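Local structure of peptidase M3B, oligoendopeptidase F (Enterococcus faecium, 2QR4) at residues A[430-435]-A[561-566]. The protein probably hydrolyses peptide bonds in short peptides as a metal-dependent oligoendopeptidase of the M3 family. Residues are numbered along the deposited sequence; the frame is centred on the assembly and turned at random.
Sequences DGFKGT and DAMSMF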
# COMPACT_ATOMS: atom_id res chain seq x y z
N ASP A 430 -25.92 -5.78 -26.57
CA ASP A 430 -25.60 -5.80 -25.17
C ASP A 430 -24.14 -6.20 -24.90
O ASP A 430 -23.43 -5.53 -24.15
CB ASP A 430 -26.56 -6.73 -24.44
CG ASP A 430 -26.44 -6.62 -22.96
OD1 ASP A 430 -26.61 -5.48 -22.44
OD2 ASP A 430 -26.18 -7.66 -22.32
N GLY A 431 -23.71 -7.30 -25.52
CA GLY A 431 -22.31 -7.72 -25.43
C GLY A 431 -21.39 -6.61 -25.92
O GLY A 431 -20.34 -6.37 -25.34
N PHE A 432 -21.81 -5.93 -26.99
CA PHE A 432 -21.04 -4.81 -27.55
C PHE A 432 -20.97 -3.65 -26.53
O PHE A 432 -19.91 -3.08 -26.30
CB PHE A 432 -21.71 -4.37 -28.86
CG PHE A 432 -20.85 -3.48 -29.74
CD1 PHE A 432 -20.47 -2.21 -29.34
CD2 PHE A 432 -20.49 -3.89 -31.02
CE1 PHE A 432 -19.72 -1.39 -30.16
CE2 PHE A 432 -19.75 -3.08 -31.85
CZ PHE A 432 -19.36 -1.82 -31.42
N LYS A 433 -22.09 -3.32 -25.89
CA LYS A 433 -22.05 -2.28 -24.86
C LYS A 433 -21.01 -2.58 -23.76
O LYS A 433 -20.27 -1.69 -23.32
CB LYS A 433 -23.45 -2.03 -24.24
CG LYS A 433 -23.41 -1.22 -22.91
CD LYS A 433 -24.64 -1.49 -22.03
CE LYS A 433 -24.31 -2.28 -20.75
NZ LYS A 433 -23.55 -1.49 -19.70
N GLY A 434 -20.94 -3.83 -23.31
CA GLY A 434 -20.05 -4.17 -22.21
C GLY A 434 -18.59 -4.33 -22.61
O GLY A 434 -17.68 -4.00 -21.84
N THR A 435 -18.34 -4.83 -23.81
CA THR A 435 -16.99 -5.18 -24.18
C THR A 435 -16.28 -4.06 -24.94
O THR A 435 -15.06 -3.93 -24.83
CB THR A 435 -16.99 -6.46 -25.00
OG1 THR A 435 -17.84 -7.40 -24.34
CG2 THR A 435 -15.58 -7.04 -25.10
N ASP A 561 -15.89 -0.47 -38.68
CA ASP A 561 -16.73 -1.55 -39.21
C ASP A 561 -17.65 -2.16 -38.14
O ASP A 561 -18.82 -2.43 -38.40
CB ASP A 561 -15.88 -2.65 -39.83
CG ASP A 561 -15.22 -2.23 -41.12
OD1 ASP A 561 -15.64 -1.21 -41.72
OD2 ASP A 561 -14.26 -2.93 -41.54
N ALA A 562 -17.10 -2.36 -36.95
CA ALA A 562 -17.88 -2.90 -35.84
C ALA A 562 -19.00 -1.92 -35.50
O ALA A 562 -20.17 -2.30 -35.40
CB ALA A 562 -16.97 -3.13 -34.64
N MSE A 563 -18.63 -0.65 -35.34
CA MSE A 563 -19.59 0.42 -35.09
C MSE A 563 -20.72 0.44 -36.11
O MSE A 563 -21.89 0.60 -35.76
CB MSE A 563 -18.88 1.77 -35.06
CG MSE A 563 -17.96 1.97 -33.88
SE MSE A 563 -18.88 1.84 -32.14
CE MSE A 563 -17.31 2.11 -31.00
N SER A 564 -20.38 0.27 -37.38
CA SER A 564 -21.38 0.31 -38.42
C SER A 564 -22.37 -0.83 -38.19
O SER A 564 -23.59 -0.68 -38.37
CB SER A 564 -20.76 0.20 -39.81
OG SER A 564 -21.78 -0.02 -40.78
N MSE A 565 -21.84 -1.97 -37.77
CA MSE A 565 -22.67 -3.12 -37.50
C MSE A 565 -23.56 -2.89 -36.28
O MSE A 565 -24.69 -3.36 -36.22
CB MSE A 565 -21.81 -4.34 -37.27
CG MSE A 565 -22.61 -5.62 -37.09
SE MSE A 565 -21.46 -7.21 -37.00
CE MSE A 565 -20.07 -6.66 -38.29
N PHE A 566 -23.04 -2.18 -35.29
CA PHE A 566 -23.80 -1.93 -34.08
C PHE A 566 -24.99 -1.08 -34.47
O PHE A 566 -26.12 -1.35 -34.06
CB PHE A 566 -22.94 -1.21 -33.05
CG PHE A 566 -23.63 -0.91 -31.76
CD1 PHE A 566 -23.53 -1.78 -30.68
CD2 PHE A 566 -24.36 0.26 -31.60
CE1 PHE A 566 -24.14 -1.49 -29.47
CE2 PHE A 566 -24.99 0.55 -30.39
CZ PHE A 566 -24.88 -0.32 -29.33
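In the largely helical fold of this M3-family peptidase, helices 418-454 and 557-579 meet through Phe432, whose ring is met by Ala562, Met563 and Phe566. The short helical segments run closer to antiparallel than parallel, at 138°, and their axes stay 11.5 Å apart, a separation bridged by side chains. Phe566 lies over one face of the Phe432 ring, its CD1 3.3 Å from Phe432 CG and displaced toward the rim. The two rings meet obliquely, with planes at 51° and centroids 4.6 Å apart. Phe566 CB adds a CH-pi contact, 4.0 Å from the centroid of the Phe432 ring and nearly above it. Both phenylalanines hold CG anti to the backbone N, which extends each ring toward the opposing helix. The contact brings the C-terminal helix 557-579 back, after more than 120 intervening residues that are mostly helical, to pack on helix 418-454 in a buried, apolar interface. Met563, a selenomethionine, starts out away from 430-435, but its chain bends at chi2 (-60°) and brings the selenium back to the edge of the Phe432 ring. This Met-aromatic contact places Met563 SE 3.8 Å from Phe432 CZ, near the ring plane. Ala562 meets the far end of the same ring, with its CB 3.9 Å from Phe432 CE2. A third helix, 503-520, joins the packing: Phe509 pairs edge-to-face with Phe432, and Ser513 touches Ala562. Leu262 of helix 260-274 also touches Phe566.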